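Local coordinates for sorting nexin-3 (Saccharomyces cerevisiae, PDB 1OCS), which binds phosphatidylinositol 3-phosphate and works in the retrieval machinery that keeps late Golgi membrane proteins in place by sorting them at the prevacuolar compartment, at residues P32-E37 against N67-H72; L36-H41 against Y60-R65; D84-R89 against P107-K112. All coordinates share one frame; numbering follows the deposited sequence.

Contact 1: P32-E37 against N67-H72; sequences PENFLE and NLPSFH
N67 buries more surface here than any other residue, lying against F35 and reaching the backbone of residues 33-35 with its amide. Its CB rests 3.6 Å from CE2 of F35. The next atom, CG, sits between the backbone N and the carbonyl carbon of its own residue (chi1 69°), which puts CG against the F35 ring; it approaches CD2 of that ring to 3.4 Å, the ring and amide planes being 39° apart. At the tip the two branches divide the work. OD1 accepts the amide hydrogen of F35 at 2.9 Å from F35 N, the donor tilted out of the carbonyl plane. ND2 donates to the carbonyl oxygen of E33, 3.1 Å from ND2 to E33 O, and stands well above that carbonyl's plane. A long, weak bond from N67 N to F35 O adds to the grip, and F35 O also accepts from T66 OG1. N67 N itself lies over a face of the F35 ring, toward the rim.

Beyond the amide the contact turns apolar. CD2 of L68 packs on CB of N34 at 3.7 Å, while CD1 of L36 touches CD1 of L68 (3.7 Å) and CZ of F71 (3.8 Å). L68 and F71 bound a type I turn, and F71 continues onto V152 and I155 of helix 149-156.

The chemistry implies that one asparagine amide, used through both its ends, holds the segment leading into strand 36-46 to the loop after strand 57-66, while L36, L68 and F71 pack together next to it, touching helices 142-147 and 149-156.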
loop_
_atom_site.group_PDB
_atom_site.type_symbol
_atom_site.label_atom_id
_atom_site.label_comp_id
_atom_site.label_asym_id
_atom_site.label_seq_id
_atom_site.Cartn_x
_atom_site.Cartn_y
_atom_site.Cartn_z
ATOM N N PRO A 32 -12.013 13.457 -18.803
ATOM C CA PRO A 32 -10.985 13.723 -19.814
ATOM C C PRO A 32 -9.534 13.657 -19.362
ATOM O O PRO A 32 -8.636 13.558 -20.193
ATOM C CB PRO A 32 -11.366 15.106 -20.332
ATOM C CG PRO A 32 -11.905 15.767 -19.125
ATOM C CD PRO A 32 -12.776 14.686 -18.509
ATOM N N GLU A 33 -9.299 13.712 -18.057
ATOM C CA GLU A 33 -7.935 13.657 -17.537
ATOM C C GLU A 33 -7.734 12.470 -16.603
ATOM O O GLU A 33 -8.667 12.034 -15.929
ATOM C CB GLU A 33 -7.607 14.948 -16.784
ATOM C CG GLU A 33 -7.420 16.173 -17.681
ATOM C CD GLU A 33 -7.339 17.463 -16.886
ATOM O OE1 GLU A 33 -6.369 18.226 -17.072
ATOM O OE2 GLU A 33 -8.254 17.712 -16.074
ATOM N N ASN A 34 -6.512 11.946 -16.578
ATOM C CA ASN A 34 -6.174 10.829 -15.707
ATOM C C ASN A 34 -6.278 11.291 -14.261
ATOM O O ASN A 34 -6.084 12.472 -13.959
ATOM C CB ASN A 34 -4.738 10.361 -15.955
ATOM C CG ASN A 34 -4.581 9.601 -17.255
ATOM O OD1 ASN A 34 -3.477 9.493 -17.785
ATOM N ND2 ASN A 34 -5.676 9.055 -17.765
ATOM N N PHE A 35 -6.588 10.358 -13.371
ATOM C CA PHE A 35 -6.677 10.668 -11.956
ATOM C C PHE A 35 -6.524 9.382 -11.166
ATOM O O PHE A 35 -6.808 8.290 -11.666
ATOM C CB PHE A 35 -8.027 11.323 -11.615
ATOM C CG PHE A 35 -9.178 10.349 -11.521
ATOM C CD1 PHE A 35 -9.447 9.676 -10.330
ATOM C CD2 PHE A 35 -9.982 10.091 -12.629
ATOM C CE1 PHE A 35 -10.503 8.756 -10.246
ATOM C CE2 PHE A 35 -11.035 9.177 -12.555
ATOM C CZ PHE A 35 -11.295 8.509 -11.363
ATOM N N LEU A 36 -6.051 9.524 -9.938
ATOM C CA LEU A 36 -5.906 8.398 -9.034
ATOM C C LEU A 36 -6.083 8.944 -7.629
ATOM O O LEU A 36 -5.371 9.860 -7.209
ATOM C CB LEU A 36 -4.536 7.716 -9.174
ATOM C CG LEU A 36 -4.390 6.463 -8.287
ATOM C CD1 LEU A 36 -3.451 5.445 -8.939
ATOM C CD2 LEU A 36 -3.881 6.871 -6.904
ATOM N N GLU A 37 -7.063 8.397 -6.924
ATOM C CA GLU A 37 -7.345 8.782 -5.553
ATOM C C GLU A 37 -6.989 7.556 -4.725
ATOM O O GLU A 37 -7.299 6.432 -5.114
ATOM C CB GLU A 37 -8.839 9.084 -5.377
ATOM C CG GLU A 37 -9.378 10.149 -6.319
ATOM C CD GLU A 37 -10.882 10.056 -6.495
ATOM O OE1 GLU A 37 -11.430 10.817 -7.316
ATOM O OE2 GLU A 37 -11.514 9.218 -5.814
ATOM N N ASN A 67 -8.810 6.036 -13.249
ATOM C CA ASN A 67 -9.209 5.795 -14.630
ATOM C C ASN A 67 -7.935 5.594 -15.466
ATOM O O ASN A 67 -7.975 5.629 -16.697
ATOM C CB ASN A 67 -10.037 6.967 -15.180
ATOM C CG ASN A 67 -9.216 8.225 -15.373
ATOM O OD1 ASN A 67 -8.104 8.344 -14.853
ATOM N ND2 ASN A 67 -9.770 9.182 -16.115
ATOM N N LEU A 68 -6.803 5.384 -14.787
ATOM C CA LEU A 68 -5.519 5.161 -15.466
ATOM C C LEU A 68 -5.569 3.904 -16.337
ATOM O O LEU A 68 -6.048 2.854 -15.904
ATOM C CB LEU A 68 -4.386 5.036 -14.442
ATOM C CG LEU A 68 -3.957 6.330 -13.741
ATOM C CD1 LEU A 68 -3.033 6.014 -12.565
ATOM C CD2 LEU A 68 -3.259 7.239 -14.747
ATOM N N PRO A 69 -5.069 3.995 -17.579
ATOM C CA PRO A 69 -5.078 2.847 -18.491
ATOM C C PRO A 69 -4.329 1.604 -18.017
ATOM O O PRO A 69 -4.573 0.509 -18.521
ATOM C CB PRO A 69 -4.497 3.426 -19.784
ATOM C CG PRO A 69 -3.599 4.512 -19.299
ATOM C CD PRO A 69 -4.432 5.160 -18.214
ATOM N N SER A 70 -3.421 1.758 -17.055
ATOM C CA SER A 70 -2.674 0.603 -16.558
ATOM C C SER A 70 -3.499 -0.230 -15.583
ATOM O O SER A 70 -3.155 -1.377 -15.297
ATOM C CB SER A 70 -1.369 1.045 -15.879
ATOM O OG SER A 70 -1.625 1.956 -14.828
ATOM N N PHE A 71 -4.583 0.347 -15.071
ATOM C CA PHE A 71 -5.444 -0.363 -14.130
ATOM C C PHE A 71 -6.571 -1.083 -14.867
ATOM O O PHE A 71 -6.906 -0.725 -15.993
ATOM C CB PHE A 71 -6.011 0.603 -13.087
ATOM C CG PHE A 71 -4.994 1.059 -12.074
ATOM C CD1 PHE A 71 -3.979 1.940 -12.433
ATOM C CD2 PHE A 71 -5.040 0.590 -10.764
ATOM C CE1 PHE A 71 -3.024 2.348 -11.503
ATOM C CE2 PHE A 71 -4.091 0.993 -9.826
ATOM C CZ PHE A 71 -3.082 1.874 -10.195
ATOM N N HIS A 72 -7.157 -2.088 -14.218
ATOM C CA HIS A 72 -8.207 -2.896 -14.835
ATOM C C HIS A 72 -9.632 -2.608 -14.364
ATOM O O HIS A 72 -10.591 -3.112 -14.944
ATOM C CB HIS A 72 -7.886 -4.377 -14.621
ATOM C CG HIS A 72 -6.484 -4.743 -14.999
ATOM N ND1 HIS A 72 -6.099 -4.977 -16.301
ATOM C CD2 HIS A 72 -5.360 -4.850 -14.250
ATOM C CE1 HIS A 72 -4.799 -5.213 -16.339
ATOM N NE2 HIS A 72 -4.327 -5.140 -15.108
#

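Contact 2: L36-H41 against Y60-R65; sequences LEIEVH and YEIICR
I38 and I62 make the close apolar meeting of these two antiparallel strands, CD1 of I38 coming to 3.5 Å from CG2 of I62. CD1 of I38 also leans on CB of C64, its partner in a non-hydrogen-bonded pair, and CG1 of V40 lies 3.8 Å from CB of Y60. At the start of the row, SG of C64 sits near CG of L36. This buried face is covered by two helices: M135 of 121-139 touches I38 and V40, while F154 and I155 of 149-156 touch I62, C64 and I38.

The other face, with E37, E39, H41, I63 and R65, is largely polar and more exposed. Between the side chains of E39 and its partner I63 the nearest approach is CB to CG2, 3.9 Å. E37 and R65 are held more firmly, lying side by side and pointing the same way. The guanidinium takes the carboxylate side-on, R65 NE to E37 OE2 at 2.8 Å and R65 NH1 to E37 OE1 at 2.9 Å, the two planes 40° apart. R65 is bent at chi2 and chi3, which brings its NE back beside E37.

Between the faces run paired backbone bonds at E37-R65, E39-I63 and H41-E61, with R65 O receiving E37 N at 2.8 Å. Strand 57-66 also pairs with strand 75-81, and the side chain of Y60 touches the lipid-binding R127; this is the three-stranded antiparallel sheet of the PX domain, packed by one face on its helices.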
loop_
_atom_site.group_PDB
_atom_site.type_symbol
_atom_site.label_atom_id
_atom_site.label_comp_id
_atom_site.label_asym_id
_atom_site.label_seq_id
_atom_site.Cartn_x
_atom_site.Cartn_y
_atom_site.Cartn_z
ATOM N N LEU A 36 -6.051 9.524 -9.938
ATOM C CA LEU A 36 -5.906 8.398 -9.034
ATOM C C LEU A 36 -6.083 8.944 -7.629
ATOM O O LEU A 36 -5.371 9.860 -7.209
ATOM C CB LEU A 36 -4.536 7.716 -9.174
ATOM C CG LEU A 36 -4.390 6.463 -8.287
ATOM C CD1 LEU A 36 -3.451 5.445 -8.939
ATOM C CD2 LEU A 36 -3.881 6.871 -6.904
ATOM N N GLU A 37 -7.063 8.397 -6.924
ATOM C CA GLU A 37 -7.345 8.782 -5.553
ATOM C C GLU A 37 -6.989 7.556 -4.725
ATOM O O GLU A 37 -7.299 6.432 -5.114
ATOM C CB GLU A 37 -8.839 9.084 -5.377
ATOM C CG GLU A 37 -9.378 10.149 -6.319
ATOM C CD GLU A 37 -10.882 10.056 -6.495
ATOM O OE1 GLU A 37 -11.430 10.817 -7.316
ATOM O OE2 GLU A 37 -11.514 9.218 -5.814
ATOM N N ILE A 38 -6.329 7.755 -3.596
ATOM C CA ILE A 38 -5.994 6.613 -2.768
ATOM C C ILE A 38 -5.847 7.011 -1.319
ATOM O O ILE A 38 -5.381 8.111 -0.994
ATOM C CB ILE A 38 -4.703 5.913 -3.251
ATOM C CG1 ILE A 38 -4.567 4.554 -2.557
ATOM C CG2 ILE A 38 -3.486 6.788 -2.972
ATOM C CD1 ILE A 38 -3.633 3.591 -3.283
ATOM N N GLU A 39 -6.264 6.103 -0.448
ATOM C CA GLU A 39 -6.191 6.332 0.978
ATOM C C GLU A 39 -5.968 5.015 1.709
ATOM O O GLU A 39 -6.440 3.962 1.277
ATOM C CB GLU A 39 -7.490 6.984 1.464
ATOM C CG GLU A 39 -7.566 7.181 2.971
ATOM C CD GLU A 39 -8.845 7.882 3.412
ATOM O OE1 GLU A 39 -9.026 8.078 4.636
ATOM O OE2 GLU A 39 -9.662 8.238 2.532
ATOM N N VAL A 40 -5.221 5.085 2.803
ATOM C CA VAL A 40 -4.958 3.924 3.640
ATOM C C VAL A 40 -5.635 4.275 4.956
ATOM O O VAL A 40 -5.344 5.310 5.549
ATOM C CB VAL A 40 -3.447 3.714 3.869
ATOM C CG1 VAL A 40 -3.217 2.493 4.767
ATOM C CG2 VAL A 40 -2.743 3.524 2.528
ATOM N N HIS A 41 -6.554 3.431 5.398
ATOM C CA HIS A 41 -7.276 3.697 6.630
ATOM C C HIS A 41 -7.897 2.405 7.152
ATOM O O HIS A 41 -7.492 1.310 6.764
ATOM C CB HIS A 41 -8.375 4.727 6.351
ATOM C CG HIS A 41 -9.524 4.177 5.565
ATOM N ND1 HIS A 41 -9.348 3.430 4.420
ATOM C CD2 HIS A 41 -10.859 4.227 5.781
ATOM C CE1 HIS A 41 -10.526 3.039 3.966
ATOM N NE2 HIS A 41 -11.459 3.509 4.774
ATOM N N TYR A 60 -4.339 -3.047 7.060
ATOM C CA TYR A 60 -4.958 -1.777 6.731
ATOM C C TYR A 60 -5.679 -1.851 5.403
ATOM O O TYR A 60 -5.268 -2.580 4.502
ATOM C CB TYR A 60 -3.881 -0.691 6.660
ATOM C CG TYR A 60 -2.975 -0.669 7.871
ATOM C CD1 TYR A 60 -2.027 -1.675 8.076
ATOM C CD2 TYR A 60 -3.105 0.322 8.842
ATOM C CE1 TYR A 60 -1.236 -1.700 9.222
ATOM C CE2 TYR A 60 -2.317 0.309 9.992
ATOM C CZ TYR A 60 -1.389 -0.706 10.177
ATOM O OH TYR A 60 -0.639 -0.743 11.326
ATOM N N GLU A 61 -6.756 -1.091 5.284
ATOM C CA GLU A 61 -7.505 -1.076 4.043
ATOM C C GLU A 61 -6.983 0.008 3.104
ATOM O O GLU A 61 -6.697 1.133 3.520
ATOM C CB GLU A 61 -8.993 -0.832 4.311
ATOM C CG GLU A 61 -9.821 -0.706 3.042
ATOM C CD GLU A 61 -11.285 -0.431 3.326
ATOM O OE1 GLU A 61 -11.939 -1.292 3.943
ATOM O OE2 GLU A 61 -11.779 0.643 2.935
ATOM N N ILE A 62 -6.830 -0.356 1.838
ATOM C CA ILE A 62 -6.408 0.594 0.829
ATOM C C ILE A 62 -7.613 0.747 -0.094
ATOM O O ILE A 62 -8.136 -0.239 -0.614
ATOM C CB ILE A 62 -5.218 0.084 -0.011
ATOM C CG1 ILE A 62 -3.998 -0.169 0.883
ATOM C CG2 ILE A 62 -4.862 1.125 -1.076
ATOM C CD1 ILE A 62 -2.768 -0.625 0.115
ATOM N N ILE A 63 -8.084 1.975 -0.258
ATOM C CA ILE A 63 -9.206 2.226 -1.149
ATOM C C ILE A 63 -8.673 3.142 -2.238
ATOM O O ILE A 63 -8.073 4.182 -1.955
ATOM C CB ILE A 63 -10.403 2.880 -0.412
ATOM C CG1 ILE A 63 -11.498 3.221 -1.427
ATOM C CG2 ILE A 63 -9.951 4.101 0.369
ATOM C CD1 ILE A 63 -12.682 3.969 -0.839
ATOM N N CYS A 64 -8.884 2.740 -3.487
ATOM C CA CYS A 64 -8.391 3.489 -4.631
ATOM C C CYS A 64 -9.431 3.616 -5.741
ATOM O O CYS A 64 -10.189 2.681 -6.006
ATOM C CB CYS A 64 -7.134 2.789 -5.175
ATOM S SG CYS A 64 -6.376 3.513 -6.663
ATOM N N ARG A 65 -9.472 4.787 -6.368
ATOM C CA ARG A 65 -10.367 5.054 -7.495
ATOM C C ARG A 65 -9.475 5.625 -8.574
ATOM O O ARG A 65 -8.669 6.511 -8.304
ATOM C CB ARG A 65 -11.429 6.098 -7.157
ATOM C CG ARG A 65 -12.688 5.558 -6.526
ATOM C CD ARG A 65 -13.892 6.346 -7.053
ATOM N NE ARG A 65 -13.632 7.786 -7.055
ATOM C CZ ARG A 65 -14.495 8.703 -7.479
ATOM N NH1 ARG A 65 -14.167 9.992 -7.446
ATOM N NH2 ARG A 65 -15.687 8.332 -7.931
#

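Contact 3: D84-R89 against P107-K112; sequences DFEFFR and PHLPGK
R89 reaches from the helix to the backbone of the 107-112 loop and ends on the carbonyl of P107. Its CG is anti to the backbone N (chi1 -173°) and the chain stays extended as far as NE, spanning the distance between the two segments. At chi4, -82°, CZ turns out of that line. NE then donates to P107 O at 2.8 Å, the oxygen lying in the guanidinium plane, while NH2 adds a weak bond to the same oxygen at 3.2 Å. NH2 also lies at the edge of the H108 ring, 3.7 Å from its CD2. P107 O accepts from W134 NE1 as well, so the loop carbonyl is held from both the short helix and helix 121-139. An alanine in place of R89 would probably leave P107 O with the indole N-H of W134 but without its guanidinium donor, weakening the tie between helix 82-89 and the loop.

Residues 107-110 are extended, in polyproline II-like backbone angles, and form the PxxP signature of PX domains, followed by the lipid-binding K112.

L109, which lies between P107 and P110 in the chain, points at the helix and has chi1 at -116°, away from a staggered position. Its CD1 enters beside the helix backbone, 3.6 Å from E86 N, and touches CG of E86 at 3.6 Å and CB of F85 at 3.8 Å. E86 crosses it at about a right angle. F85 starts toward the loop, but its ring leads away to meet F154 edge-to-face, while L109 continues onto L131 and W134 of helix 121-139.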
loop_
_atom_site.group_PDB
_atom_site.type_symbol
_atom_site.label_atom_id
_atom_site.label_comp_id
_atom_site.label_asym_id
_atom_site.label_seq_id
_atom_site.Cartn_x
_atom_site.Cartn_y
_atom_site.Cartn_z
ATOM N N ASP A 84 3.180 -6.370 3.975
ATOM C CA ASP A 84 2.864 -6.365 2.549
ATOM C C ASP A 84 3.429 -5.088 1.921
ATOM O O ASP A 84 3.913 -5.109 0.790
ATOM C CB ASP A 84 1.348 -6.435 2.309
ATOM C CG ASP A 84 0.759 -7.795 2.665
ATOM O OD1 ASP A 84 1.395 -8.830 2.368
ATOM O OD2 ASP A 84 -0.348 -7.827 3.231
ATOM N N PHE A 85 3.353 -3.978 2.654
ATOM C CA PHE A 85 3.889 -2.707 2.175
ATOM C C PHE A 85 5.410 -2.832 2.043
ATOM O O PHE A 85 6.009 -2.315 1.093
ATOM C CB PHE A 85 3.559 -1.573 3.158
ATOM C CG PHE A 85 2.150 -1.045 3.039
ATOM C CD1 PHE A 85 1.869 0.040 2.211
ATOM C CD2 PHE A 85 1.113 -1.615 3.770
ATOM C CE1 PHE A 85 0.572 0.554 2.113
ATOM C CE2 PHE A 85 -0.192 -1.106 3.678
ATOM C CZ PHE A 85 -0.459 -0.021 2.848
ATOM N N GLU A 86 6.032 -3.515 3.002
ATOM C CA GLU A 86 7.479 -3.701 2.969
ATOM C C GLU A 86 7.882 -4.516 1.749
ATOM O O GLU A 86 8.868 -4.208 1.081
ATOM C CB GLU A 86 7.968 -4.412 4.235
ATOM C CG GLU A 86 7.973 -3.539 5.478
ATOM C CD GLU A 86 8.452 -4.293 6.712
ATOM O OE1 GLU A 86 7.833 -5.318 7.076
ATOM O OE2 GLU A 86 9.452 -3.857 7.315
ATOM N N PHE A 87 7.124 -5.569 1.473
ATOM C CA PHE A 87 7.405 -6.409 0.322
ATOM C C PHE A 87 7.167 -5.601 -0.951
ATOM O O PHE A 87 7.939 -5.686 -1.901
ATOM C CB PHE A 87 6.502 -7.643 0.328
ATOM C CG PHE A 87 6.812 -8.618 -0.766
ATOM C CD1 PHE A 87 8.066 -9.213 -0.847
ATOM C CD2 PHE A 87 5.856 -8.936 -1.724
ATOM C CE1 PHE A 87 8.363 -10.113 -1.869
ATOM C CE2 PHE A 87 6.145 -9.837 -2.752
ATOM C CZ PHE A 87 7.400 -10.423 -2.823
ATOM N N PHE A 88 6.098 -4.810 -0.960
ATOM C CA PHE A 88 5.762 -3.977 -2.114
ATOM C C PHE A 88 6.884 -2.986 -2.428
ATOM O O PHE A 88 7.248 -2.808 -3.592
ATOM C CB PHE A 88 4.448 -3.223 -1.852
ATOM C CG PHE A 88 4.146 -2.142 -2.859
ATOM C CD1 PHE A 88 4.024 -2.438 -4.213
ATOM C CD2 PHE A 88 3.967 -0.825 -2.445
ATOM C CE1 PHE A 88 3.724 -1.438 -5.143
ATOM C CE2 PHE A 88 3.666 0.181 -3.364
ATOM C CZ PHE A 88 3.545 -0.130 -4.718
ATOM N N ARG A 89 7.434 -2.343 -1.399
ATOM C CA ARG A 89 8.511 -1.379 -1.616
ATOM C C ARG A 89 9.706 -2.060 -2.281
ATOM O O ARG A 89 10.292 -1.516 -3.213
ATOM C CB ARG A 89 8.949 -0.728 -0.298
ATOM C CG ARG A 89 9.967 0.410 -0.471
ATOM C CD ARG A 89 10.258 1.126 0.856
ATOM N NE ARG A 89 11.060 2.337 0.675
ATOM C CZ ARG A 89 12.384 2.357 0.539
ATOM N NH1 ARG A 89 13.082 1.227 0.569
ATOM N NH2 ARG A 89 13.014 3.513 0.360
ATOM N N PRO A 107 10.535 6.841 -1.346
ATOM C CA PRO A 107 10.674 7.235 0.059
ATOM C C PRO A 107 10.712 6.042 1.004
ATOM O O PRO A 107 10.188 4.972 0.687
ATOM C CB PRO A 107 9.426 8.084 0.314
ATOM C CG PRO A 107 9.082 8.615 -1.029
ATOM C CD PRO A 107 9.329 7.441 -1.939
ATOM N N HIS A 108 11.323 6.241 2.167
ATOM C CA HIS A 108 11.387 5.209 3.197
ATOM C C HIS A 108 9.955 4.919 3.631
ATOM O O HIS A 108 9.115 5.820 3.628
ATOM C CB HIS A 108 12.136 5.723 4.435
ATOM C CG HIS A 108 13.624 5.768 4.287
ATOM N ND1 HIS A 108 14.437 6.429 5.184
ATOM C CD2 HIS A 108 14.452 5.201 3.380
ATOM C CE1 HIS A 108 15.700 6.266 4.836
ATOM N NE2 HIS A 108 15.738 5.525 3.745
ATOM N N LEU A 109 9.675 3.672 4.008
ATOM C CA LEU A 109 8.349 3.320 4.502
ATOM C C LEU A 109 8.338 3.853 5.927
ATOM O O LEU A 109 9.279 3.624 6.674
ATOM C CB LEU A 109 8.161 1.805 4.566
ATOM C CG LEU A 109 7.120 1.083 3.709
ATOM C CD1 LEU A 109 6.881 -0.282 4.349
ATOM C CD2 LEU A 109 5.809 1.859 3.622
ATOM N N PRO A 110 7.284 4.577 6.321
ATOM C CA PRO A 110 7.236 5.106 7.688
ATOM C C PRO A 110 6.904 4.001 8.684
ATOM O O PRO A 110 6.495 2.912 8.292
ATOM C CB PRO A 110 6.117 6.150 7.623
ATOM C CG PRO A 110 6.026 6.494 6.153
ATOM C CD PRO A 110 6.211 5.158 5.500
ATOM N N GLY A 111 7.087 4.293 9.968
ATOM C CA GLY A 111 6.768 3.341 11.019
ATOM C C GLY A 111 7.464 1.994 11.023
ATOM O O GLY A 111 6.927 1.032 11.568
ATOM N N LYS A 112 8.646 1.909 10.420
ATOM C CA LYS A 112 9.389 0.654 10.396
ATOM C C LYS A 112 9.901 0.343 11.795
ATOM O O LYS A 112 9.612 -0.716 12.356
ATOM C CB LYS A 112 10.576 0.747 9.426
ATOM C CG LYS A 112 10.207 0.601 7.954
ATOM C CD LYS A 112 11.400 0.866 7.037
ATOM C CE LYS A 112 11.826 2.328 7.075
ATOM N NZ LYS A 112 13.042 2.575 6.261
#

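How the contacts relate
Contacts 1 and 2 share L36 and E37 and touch where CE1 of F35 packs near R65 O, so they form one continuous zone along strand 36-46. Contact 1 lies at the sheet's end, about 17 Å from the chain's centre, and relies on a side-chain amide. The centres of contacts 2 and 3 are each about 8 Å from the chain's centre, on opposite sides of it. Contact 2 relies on regular backbone pairing, with a buried apolar face and a largely polar, more exposed one; contact 3 holds no sheet strand and combines a buried leucine with an arginine-to-carbonyl bond. It still meets contact 2 through the F85 ring, which packs on I62, whereas contacts 1 and 3 do not touch.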